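Local coordinates for protein halorhodopsin (Halobacterium salinarum, PDB 2JAF) that works as a light-driven ion pump, using its bound retinal to move chloride across the membrane, probably into the cell, at residues A[27-32]-A[101-106]; A[90-95]-A[159-164]; A[216-221]-A[228-233]. The protein carries 2 engineered substitutions. All coordinates share one frame; numbering follows the deposited sequence.

Contact 1 of 3, residues A[27-32]-A[101-106]; sequences ALLSSS and MVRSQW. With PLM (palmitic acid), chain E.
Leu29 leaves its helix with CG opposite the backbone nitrogen (chi1 -176°), which carries the isobutyl group toward the strand, where one methyl goes to Arg103 and the other to Gln105. Arg103 reaches across at a slant, extended through CG and CD and then kinked at chi3 (-73°), and the kink turns its guanidinium so that one face lies against the leucine. There CD2 of Leu29 sits 3.7 Å from CD of Arg103 and equally close to its NE. The other methyl goes to the glutamine: Leu29 CD1 is 3.7 Å from Gln105 NE2, the leucine and the glutamine running antiparallel, side by side.

This is packing of carbon on the flanks of polar groups, and the polar ends are held by others. Arg103 NH2 bonds to Val23 O. The Gln105 amide is gripped at both ends, OE1 by Arg108 NE and NE2 by Ser231 OG, which should fix which way round it sits. On the helix, Ser32 OG folds back to donate to Leu29 O at 2.6 Å, approaching 17° away from the carbonyl plane.

Gln105 is also the centre of an inverse gamma turn, spanned by a weak bond from Trp106 N to Ser104 O (2.9 Å), and the turn takes the chain from strand 101-104 into helix 106-127. Beyond it a palmitic acid lies over one face of the Trp106 indole, with C2 of the lipid 3.4 Å above the ring plane and toward its rim. Helix 27-50 thus meets, at its first turn, the end of the short antiparallel hairpin formed by strands 87-90 and 101-104, as in the seven-helix microbial rhodopsins, where a beta hairpin between the second and third helices folds over the extracellular end of the bundle.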
loop_
_atom_site.group_PDB
_atom_site.type_symbol
_atom_site.label_atom_id
_atom_site.label_comp_id
_atom_site.label_asym_id
_atom_site.label_seq_id
_atom_site.Cartn_x
_atom_site.Cartn_y
_atom_site.Cartn_z
ATOM N N ALA A 27 -22.778 19.346 18.047
ATOM C CA ALA A 27 -23.104 19.915 16.741
ATOM C C ALA A 27 -21.892 20.494 16.025
ATOM O O ALA A 27 -21.767 20.371 14.806
ATOM C CB ALA A 27 -24.180 20.985 16.890
ATOM N N LEU A 28 -21.005 21.133 16.780
ATOM C CA LEU A 28 -19.806 21.719 16.196
ATOM C C LEU A 28 -19.010 20.613 15.509
ATOM O O LEU A 28 -18.613 20.739 14.352
ATOM C CB LEU A 28 -18.956 22.387 17.287
ATOM C CG LEU A 28 -17.654 23.071 16.854
ATOM C CD1 LEU A 28 -17.951 24.151 15.820
ATOM C CD2 LEU A 28 -16.964 23.677 18.071
ATOM N N LEU A 29 -18.789 19.521 16.228
ATOM C CA LEU A 29 -18.051 18.384 15.694
ATOM C C LEU A 29 -18.782 17.717 14.520
ATOM O O LEU A 29 -18.202 17.498 13.452
ATOM C CB LEU A 29 -17.821 17.359 16.809
ATOM C CG LEU A 29 -16.991 16.109 16.509
ATOM C CD1 LEU A 29 -15.558 16.496 16.107
ATOM C CD2 LEU A 29 -16.971 15.237 17.755
ATOM N N SER A 30 -20.056 17.393 14.720
ATOM C CA SER A 30 -20.849 16.741 13.684
ATOM C C SER A 30 -20.897 17.521 12.373
ATOM O O SER A 30 -20.716 16.946 11.299
ATOM C CB SER A 30 -22.278 16.509 14.181
ATOM O OG SER A 30 -22.278 15.633 15.291
ATOM N N SER A 31 -21.141 18.824 12.462
ATOM C CA SER A 31 -21.227 19.650 11.261
ATOM C C SER A 31 -19.938 19.665 10.437
ATOM O O SER A 31 -19.990 19.697 9.209
ATOM C CB SER A 31 -21.641 21.086 11.626
ATOM O OG SER A 31 -20.782 21.652 12.604
ATOM N N SER A 32 -18.790 19.631 11.107
ATOM C CA SER A 32 -17.504 19.645 10.412
ATOM C C SER A 32 -17.335 18.417 9.520
ATOM O O SER A 32 -16.529 18.422 8.586
ATOM C CB SER A 32 -16.351 19.705 11.421
ATOM O OG SER A 32 -16.203 18.473 12.106
ATOM N N MET A 101 -8.794 10.852 28.412
ATOM C CA MET A 101 -9.054 10.215 27.126
ATOM C C MET A 101 -9.489 11.297 26.151
ATOM O O MET A 101 -10.374 12.097 26.460
ATOM C CB MET A 101 -10.179 9.187 27.250
ATOM C CG MET A 101 -9.914 8.093 28.248
ATOM S SD MET A 101 -8.491 7.120 27.788
ATOM C CE MET A 101 -9.238 5.937 26.693
ATOM N N VAL A 102 -8.871 11.333 24.976
ATOM C CA VAL A 102 -9.239 12.329 23.982
ATOM C C VAL A 102 -9.709 11.644 22.706
ATOM O O VAL A 102 -9.260 10.547 22.373
ATOM C CB VAL A 102 -8.056 13.274 23.647
ATOM C CG1 VAL A 102 -7.556 13.948 24.917
ATOM C CG2 VAL A 102 -6.947 12.506 22.967
ATOM N N ARG A 103 -10.627 12.296 22.004
ATOM C CA ARG A 103 -11.171 11.766 20.762
ATOM C C ARG A 103 -10.174 11.965 19.623
ATOM O O ARG A 103 -9.801 13.099 19.301
ATOM C CB ARG A 103 -12.493 12.478 20.451
ATOM C CG ARG A 103 -13.167 12.068 19.157
ATOM C CD ARG A 103 -14.430 12.896 18.944
ATOM N NE ARG A 103 -15.501 12.497 19.851
ATOM C CZ ARG A 103 -16.463 11.636 19.534
ATOM N NH1 ARG A 103 -16.493 11.084 18.326
ATOM N NH2 ARG A 103 -17.395 11.328 20.425
ATOM N N SER A 104 -9.748 10.860 19.014
ATOM C CA SER A 104 -8.792 10.905 17.912
ATOM C C SER A 104 -9.427 10.489 16.589
ATOM O O SER A 104 -9.850 9.347 16.429
ATOM C CB SER A 104 -7.602 9.986 18.208
ATOM O OG SER A 104 -6.721 9.922 17.098
ATOM N N GLN A 105 -9.497 11.422 15.646
ATOM C CA GLN A 105 -10.065 11.139 14.330
ATOM C C GLN A 105 -8.941 10.529 13.504
ATOM O O GLN A 105 -8.506 11.100 12.502
ATOM C CB GLN A 105 -10.562 12.433 13.672
ATOM C CG GLN A 105 -11.616 13.188 14.479
ATOM C CD GLN A 105 -12.159 14.412 13.751
ATOM O OE1 GLN A 105 -11.400 15.211 13.200
ATOM N NE2 GLN A 105 -13.478 14.570 13.761
ATOM N N TRP A 106 -8.471 9.361 13.930
ATOM C CA TRP A 106 -7.370 8.697 13.245
ATOM C C TRP A 106 -7.675 8.262 11.818
ATOM O O TRP A 106 -6.760 7.975 11.044
ATOM C CB TRP A 106 -6.855 7.507 14.066
ATOM C CG TRP A 106 -7.836 6.408 14.323
ATOM C CD1 TRP A 106 -8.591 6.227 15.450
ATOM C CD2 TRP A 106 -8.121 5.297 13.467
ATOM N NE1 TRP A 106 -9.319 5.069 15.349
ATOM C CE2 TRP A 106 -9.051 4.477 14.142
ATOM C CE3 TRP A 106 -7.678 4.912 12.194
ATOM C CZ2 TRP A 106 -9.549 3.294 13.588
ATOM C CZ3 TRP A 106 -8.174 3.736 11.643
ATOM C CH2 TRP A 106 -9.100 2.941 12.342
HETATM C C1 PLM E . -7.595 2.349 17.775
HETATM O O1 PLM E . -8.836 2.320 17.883
HETATM O O2 PLM E . -6.833 2.132 18.742
HETATM C C2 PLM E . -7.015 2.663 16.405
HETATM C C3 PLM E . -6.312 1.548 15.636
HETATM C C4 PLM E . -5.872 2.124 14.293
HETATM C C5 PLM E . -5.149 1.164 13.365
HETATM C C6 PLM E . -6.091 0.311 12.541
HETATM C C7 PLM E . -5.961 0.551 11.047
HETATM C C8 PLM E . -6.910 -0.328 10.261
HETATM C C9 PLM E . -6.742 -0.083 8.770
HETATM C CA PLM E . -7.672 -0.945 7.936
HETATM C CB PLM E . -7.474 -0.977 6.427
HETATM C CC PLM E . -6.132 -1.495 5.938
HETATM C CD PLM E . -6.101 -1.521 4.422
HETATM C CE PLM E . -4.754 -2.040 3.922
HETATM C CF PLM E . -4.341 -1.197 2.721
HETATM C CG PLM E . -2.997 -1.641 2.168
#

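Contact 2 of 3, residues A[90-95]-A[159-164]; sequences EMPAGH and LFRWAF. With BOG (octyl beta-D-glucopyranoside), chain F.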
loop_
_atom_site.group_PDB
_atom_site.type_symbol
_atom_site.label_atom_id
_atom_site.label_comp_id
_atom_site.label_asym_id
_atom_site.label_seq_id
_atom_site.Cartn_x
_atom_site.Cartn_y
_atom_site.Cartn_z
ATOM N N GLU A 90 -5.634 7.592 25.385
ATOM C CA GLU A 90 -5.227 8.176 26.651
ATOM C C GLU A 90 -3.908 8.918 26.485
ATOM O O GLU A 90 -2.916 8.332 26.066
ATOM C CB GLU A 90 -5.068 7.091 27.712
ATOM C CG GLU A 90 -4.772 7.645 29.091
ATOM C CD GLU A 90 -4.760 6.565 30.153
ATOM O OE1 GLU A 90 -5.782 5.862 30.294
ATOM O OE2 GLU A 90 -3.729 6.424 30.843
ATOM N N MET A 91 -3.894 10.204 26.821
ATOM C CA MET A 91 -2.672 10.995 26.690
ATOM C C MET A 91 -1.683 10.664 27.801
ATOM O O MET A 91 -2.066 10.488 28.960
ATOM C CB MET A 91 -3.009 12.489 26.691
ATOM C CG MET A 91 -3.856 12.916 25.501
ATOM S SD MET A 91 -3.023 12.628 23.907
ATOM C CE MET A 91 -3.604 10.986 23.475
ATOM N N PRO A 92 -0.390 10.570 27.458
ATOM C CA PRO A 92 0.707 10.253 28.383
ATOM C C PRO A 92 1.143 11.408 29.273
ATOM O O PRO A 92 0.820 12.562 29.007
ATOM C CB PRO A 92 1.826 9.824 27.442
ATOM C CG PRO A 92 1.627 10.756 26.287
ATOM C CD PRO A 92 0.117 10.705 26.079
ATOM N N ALA A 93 1.885 11.080 30.329
ATOM C CA ALA A 93 2.395 12.080 31.261
ATOM C C ALA A 93 3.132 13.175 30.493
ATOM O O ALA A 93 3.857 12.895 29.533
ATOM C CB ALA A 93 3.338 11.423 32.264
ATOM N N GLY A 94 2.948 14.417 30.924
ATOM C CA GLY A 94 3.605 15.527 30.256
ATOM C C GLY A 94 2.676 16.272 29.319
ATOM O O GLY A 94 2.839 17.469 29.100
ATOM N N HIS A 95 1.699 15.561 28.760
ATOM C CA HIS A 95 0.729 16.159 27.850
ATOM C C HIS A 95 -0.217 17.036 28.661
ATOM O O HIS A 95 -0.477 16.755 29.832
ATOM C CB HIS A 95 -0.057 15.058 27.124
ATOM C CG HIS A 95 -0.982 15.567 26.060
ATOM N ND1 HIS A 95 -2.171 16.205 26.346
ATOM C CD2 HIS A 95 -0.895 15.522 24.708
ATOM C CE1 HIS A 95 -2.776 16.529 25.218
ATOM N NE2 HIS A 95 -2.023 16.126 24.208
ATOM N N LEU A 159 7.441 11.736 24.524
ATOM C CA LEU A 159 8.628 11.773 23.677
ATOM C C LEU A 159 8.434 11.078 22.322
ATOM O O LEU A 159 8.792 11.619 21.272
ATOM C CB LEU A 159 9.799 11.110 24.404
ATOM C CG LEU A 159 11.006 10.756 23.527
ATOM C CD1 LEU A 159 11.630 12.035 22.991
ATOM C CD2 LEU A 159 12.022 9.951 24.333
ATOM N N PHE A 160 7.878 9.874 22.346
ATOM C CA PHE A 160 7.676 9.127 21.113
ATOM C C PHE A 160 6.604 9.722 20.206
ATOM O O PHE A 160 6.707 9.627 18.981
ATOM C CB PHE A 160 7.373 7.664 21.435
ATOM C CG PHE A 160 8.508 6.962 22.130
ATOM C CD1 PHE A 160 9.741 6.832 21.503
ATOM C CD2 PHE A 160 8.348 6.445 23.413
ATOM C CE1 PHE A 160 10.809 6.194 22.145
ATOM C CE2 PHE A 160 9.408 5.804 24.067
ATOM C CZ PHE A 160 10.636 5.679 23.437
ATOM N N ARG A 161 5.581 10.340 20.794
ATOM C CA ARG A 161 4.537 10.972 19.988
ATOM C C ARG A 161 5.191 12.065 19.139
ATOM O O ARG A 161 4.965 12.150 17.932
ATOM C CB ARG A 161 3.455 11.600 20.878
ATOM C CG ARG A 161 2.581 10.602 21.626
ATOM C CD ARG A 161 1.538 11.312 22.487
ATOM N NE ARG A 161 0.552 12.074 21.709
ATOM C CZ ARG A 161 -0.516 11.542 21.116
ATOM N NH1 ARG A 161 -0.748 10.239 21.205
ATOM N NH2 ARG A 161 -1.361 12.312 20.439
ATOM N N TRP A 162 6.016 12.893 19.772
ATOM C CA TRP A 162 6.675 13.972 19.050
ATOM C C TRP A 162 7.814 13.515 18.150
ATOM O O TRP A 162 8.117 14.172 17.148
ATOM C CB TRP A 162 7.150 15.050 20.028
ATOM C CG TRP A 162 6.008 15.896 20.520
ATOM C CD1 TRP A 162 5.395 15.821 21.737
ATOM C CD2 TRP A 162 5.311 16.913 19.782
ATOM N NE1 TRP A 162 4.358 16.725 21.801
ATOM C CE2 TRP A 162 4.284 17.407 20.618
ATOM C CE3 TRP A 162 5.454 17.450 18.494
ATOM C CZ2 TRP A 162 3.397 18.419 20.209
ATOM C CZ3 TRP A 162 4.572 18.458 18.083
ATOM C CH2 TRP A 162 3.555 18.929 18.944
ATOM N N ALA A 163 8.456 12.401 18.489
ATOM C CA ALA A 163 9.526 11.901 17.636
ATOM C C ALA A 163 8.901 11.460 16.304
ATOM O O ALA A 163 9.481 11.667 15.236
ATOM C CB ALA A 163 10.246 10.727 18.311
ATOM N N PHE A 164 7.712 10.860 16.360
ATOM C CA PHE A 164 7.037 10.439 15.131
ATOM C C PHE A 164 6.628 11.678 14.328
ATOM O O PHE A 164 6.708 11.692 13.095
ATOM C CB PHE A 164 5.791 9.599 15.442
ATOM C CG PHE A 164 6.065 8.123 15.610
ATOM C CD1 PHE A 164 6.670 7.390 14.589
ATOM C CD2 PHE A 164 5.688 7.459 16.779
ATOM C CE1 PHE A 164 6.895 6.011 14.726
ATOM C CE2 PHE A 164 5.907 6.082 16.929
ATOM C CZ PHE A 164 6.511 5.359 15.901
HETATM C C1 BOG F . 4.493 19.336 24.799
HETATM O O1 BOG F . 5.480 18.474 24.226
HETATM C C2 BOG F . 3.120 18.592 24.904
HETATM O O2 BOG F . 2.701 18.157 23.607
HETATM C C3 BOG F . 2.065 19.550 25.543
HETATM O O3 BOG F . 0.801 18.901 25.647
HETATM C C4 BOG F . 2.568 19.979 26.943
HETATM O O4 BOG F . 1.627 20.856 27.572
HETATM C C5 BOG F . 3.955 20.693 26.815
HETATM O O5 BOG F . 4.909 19.790 26.157
HETATM C C6 BOG F . 4.487 21.107 28.199
HETATM O O6 BOG F . 4.990 19.989 28.940
HETATM C "C1'" BOG F . 6.753 19.108 24.102
HETATM C "C2'" BOG F . 7.570 18.405 23.049
HETATM C "C3'" BOG F . 7.594 19.257 21.808
HETATM C "C4'" BOG F . 8.401 18.632 20.690
HETATM C "C5'" BOG F . 8.393 19.526 19.458
HETATM C "C6'" BOG F . 8.882 18.764 18.238
HETATM C "C7'" BOG F . 8.885 19.619 17.003
HETATM C "C8'" BOG F . 9.378 18.818 15.820
#
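Met91 and Pro92 pack without polar bonds against the long side chain of Arg161, where the loop after strand 87-90 lies over the start of helix 158-180. The methionine, bent at chi2 and chi3, lies roughly perpendicular to the arginine and places SD 3.8 Å above the centre of the guanidinium plane. Lower down the chain, Pro92 CG rests 3.8 Å from Arg161 CD. The guanidinium itself is anchored through NH1 to the carbonyls of Ala152 and Thr154, at the end of helix 131-153.

Met91 CG also covers one face of the His95 ring, and O3 of an octyl glucoside lies over the opposite face. Trp162 is one of several groups that hold the sugar, Ala96 N among them: its NE1 donates in the indole plane to BOG O2 (2.8 Å, 145°), while the octyl chain runs across one ring face. Losing the indole to an alanine here is likely to leave BOG O2 without that donor and the octyl chain without its flat support. Residues Pro92 to His95 form a type II turn, with Gly94 at a positive phi (101°), in the loop joining strands 87-90 and 101-104.

Contact 3 of 3, residues A[216-221]-A[228-233]; sequences VGVEGL and GATSWA. Engineered in segment 228-233: Ala229 (natural residue Val). With BOG (octyl beta-D-glucopyranoside), chain F.
Thr230 OG1 is hydrogen-bonded to Ser226 O, four residues back on the chain, and Gly217 and Val218 close in on the same oxygen from the loop opposite. The first torsion puts it there: at chi1 -59° OG1 lies beside its own backbone nitrogen and opposite the carbonyl carbon. Gly217 CA comes to 3.7 Å from Thr230 OG1, and Val218 N stands 3.9 Å from the same oxygen, too far to bond. Gly217 brings the two backbones within 5.7 Å, measured between its CA and Thr230 CA. A beta carbon on it would point toward the helix and clash with Thr230 OG1, so the close approach depends on the bare backbone.

Gly217 is also where the chain stops being helical at the end of helix 193-216. A type I turn starts at the same residue, closed by Gly220 N to Gly217 O at 3.0 Å, and it sends the next carbonyls outward to the octyl glucoside. Gly220 O accepts from BOG O2 at 3.2 Å, and Leu221 O takes a weak bond from BOG O3. Leu221 adds CD2, 3.6 Å from BOG C1, so the sugar meets a methyl as well as the two carbonyls.

Glu219, in the middle of the turn, sends its carboxylate away from the sugar, and OE2 is bonded to Tyr109 OH. With its hydroxyl already committed to Ser226, Thr230 meets the loop by van der Waals contact, with no bond between them, and the polar bonding of the turn is directed to its own backbone, the sugar and other helices.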
loop_
_atom_site.group_PDB
_atom_site.type_symbol
_atom_site.label_atom_id
_atom_site.label_comp_id
_atom_site.label_asym_id
_atom_site.label_seq_id
_atom_site.Cartn_x
_atom_site.Cartn_y
_atom_site.Cartn_z
ATOM N N VAL A 216 -1.169 22.422 17.242
ATOM C CA VAL A 216 -1.939 23.362 18.051
ATOM C C VAL A 216 -3.134 22.693 18.731
ATOM O O VAL A 216 -3.511 23.065 19.850
ATOM C CB VAL A 216 -2.426 24.551 17.184
ATOM C CG1 VAL A 216 -3.360 25.454 17.983
ATOM C CG2 VAL A 216 -1.225 25.339 16.694
ATOM N N GLY A 217 -3.701 21.694 18.058
ATOM C CA GLY A 217 -4.855 20.977 18.579
ATOM C C GLY A 217 -4.638 20.027 19.745
ATOM O O GLY A 217 -3.529 19.861 20.250
ATOM N N VAL A 218 -5.724 19.370 20.144
ATOM C CA VAL A 218 -5.742 18.455 21.280
ATOM C C VAL A 218 -4.744 17.297 21.296
ATOM O O VAL A 218 -4.285 16.898 22.364
ATOM C CB VAL A 218 -7.174 17.882 21.482
ATOM C CG1 VAL A 218 -7.584 17.047 20.270
ATOM C CG2 VAL A 218 -7.231 17.052 22.753
ATOM N N GLU A 219 -4.398 16.757 20.134
ATOM C CA GLU A 219 -3.459 15.641 20.099
ATOM C C GLU A 219 -2.005 16.100 20.174
ATOM O O GLU A 219 -1.104 15.308 20.471
ATOM C CB GLU A 219 -3.713 14.799 18.845
ATOM C CG GLU A 219 -5.126 14.216 18.832
ATOM C CD GLU A 219 -5.444 13.391 17.599
ATOM O OE1 GLU A 219 -5.056 12.205 17.535
ATOM O OE2 GLU A 219 -6.092 13.942 16.688
ATOM N N GLY A 220 -1.787 17.389 19.921
ATOM C CA GLY A 220 -0.449 17.951 19.979
ATOM C C GLY A 220 -0.214 18.699 21.283
ATOM O O GLY A 220 -0.228 18.096 22.356
ATOM N N LEU A 221 -0.008 20.011 21.194
ATOM C CA LEU A 221 0.232 20.832 22.375
ATOM C C LEU A 221 -1.051 21.128 23.144
ATOM O O LEU A 221 -1.009 21.561 24.298
ATOM C CB LEU A 221 0.891 22.154 21.970
ATOM C CG LEU A 221 2.271 22.090 21.303
ATOM C CD1 LEU A 221 2.661 23.476 20.808
ATOM C CD2 LEU A 221 3.307 21.558 22.289
ATOM N N GLY A 228 -14.009 19.612 18.440
ATOM C CA GLY A 228 -14.860 20.148 17.393
ATOM C C GLY A 228 -14.124 21.199 16.576
ATOM O O GLY A 228 -14.268 21.263 15.351
ATOM N N ALA A 229 -13.330 22.028 17.253
ATOM C CA ALA A 229 -12.578 23.081 16.579
ATOM C C ALA A 229 -11.454 22.499 15.723
ATOM O O ALA A 229 -11.244 22.928 14.587
ATOM C CB ALA A 229 -12.010 24.055 17.605
ATOM N N THR A 230 -10.729 21.532 16.273
ATOM C CA THR A 230 -9.636 20.897 15.540
ATOM C C THR A 230 -10.202 20.230 14.285
ATOM O O THR A 230 -9.615 20.299 13.205
ATOM C CB THR A 230 -8.933 19.826 16.410
ATOM O OG1 THR A 230 -8.408 20.440 17.595
ATOM C CG2 THR A 230 -7.789 19.178 15.643
ATOM N N SER A 231 -11.355 19.587 14.431
ATOM C CA SER A 231 -11.986 18.924 13.295
ATOM C C SER A 231 -12.334 19.927 12.193
ATOM O O SER A 231 -12.069 19.680 11.015
ATOM C CB SER A 231 -13.244 18.180 13.753
ATOM O OG SER A 231 -13.763 17.381 12.700
ATOM N N TRP A 232 -12.916 21.065 12.565
ATOM C CA TRP A 232 -13.270 22.070 11.566
ATOM C C TRP A 232 -12.044 22.608 10.827
ATOM O O TRP A 232 -12.114 22.898 9.631
ATOM C CB TRP A 232 -14.038 23.243 12.201
ATOM C CG TRP A 232 -15.548 23.127 12.050
ATOM C CD1 TRP A 232 -16.448 22.806 13.028
ATOM C CD2 TRP A 232 -16.308 23.267 10.837
ATOM N NE1 TRP A 232 -17.717 22.736 12.500
ATOM C CE2 TRP A 232 -17.659 23.014 11.159
ATOM C CE3 TRP A 232 -15.976 23.581 9.509
ATOM C CZ2 TRP A 232 -18.685 23.060 10.200
ATOM C CZ3 TRP A 232 -16.998 23.627 8.551
ATOM C CH2 TRP A 232 -18.336 23.367 8.907
ATOM N N ALA A 233 -10.920 22.736 11.528
ATOM C CA ALA A 233 -9.711 23.250 10.893
ATOM C C ALA A 233 -9.291 22.313 9.760
ATOM O O ALA A 233 -9.018 22.760 8.643
ATOM C CB ALA A 233 -8.582 23.389 11.928
HETATM C C1 BOG F . 4.493 19.336 24.799
HETATM O O1 BOG F . 5.480 18.474 24.226
HETATM C C2 BOG F . 3.120 18.592 24.904
HETATM O O2 BOG F . 2.701 18.157 23.607
HETATM C C3 BOG F . 2.065 19.550 25.543
HETATM O O3 BOG F . 0.801 18.901 25.647
HETATM C C4 BOG F . 2.568 19.979 26.943
HETATM O O4 BOG F . 1.627 20.856 27.572
HETATM C C5 BOG F . 3.955 20.693 26.815
HETATM O O5 BOG F . 4.909 19.790 26.157
HETATM C C6 BOG F . 4.487 21.107 28.199
HETATM O O6 BOG F . 4.990 19.989 28.940
HETATM C "C1'" BOG F . 6.753 19.108 24.102
HETATM C "C2'" BOG F . 7.570 18.405 23.049
HETATM C "C3'" BOG F . 7.594 19.257 21.808
HETATM C "C4'" BOG F . 8.401 18.632 20.690
HETATM C "C5'" BOG F . 8.393 19.526 19.458
HETATM C "C6'" BOG F . 8.882 18.764 18.238
HETATM C "C7'" BOG F . 8.885 19.619 17.003
HETATM C "C8'" BOG F . 9.378 18.818 15.820
#

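How the contacts relate
Contacts 1 and 3 are close neighbours, their centres about 9 Å apart, and several polar bonds join them, among them Ser32 OG to Ser231 OG at 2.7 Å and Ser104 OG to Glu219 OE1 at 2.9 Å. Glu219 reaches contact 2 as well, its O lying 3.0 Å from Arg161 NH2, so the turn of 216-221 ties the hairpin to the start of helix 158-180. Contacts 2 and 3 also share the octyl glucoside. Contacts 1 and 2 are about 20 Å apart between centres and meet where Val102 CG2 packs on Met91 CE (3.7 Å). The side chains of Gln105, Arg161 and Thr230 lie about 11, 10 and 9 Å from the retinal.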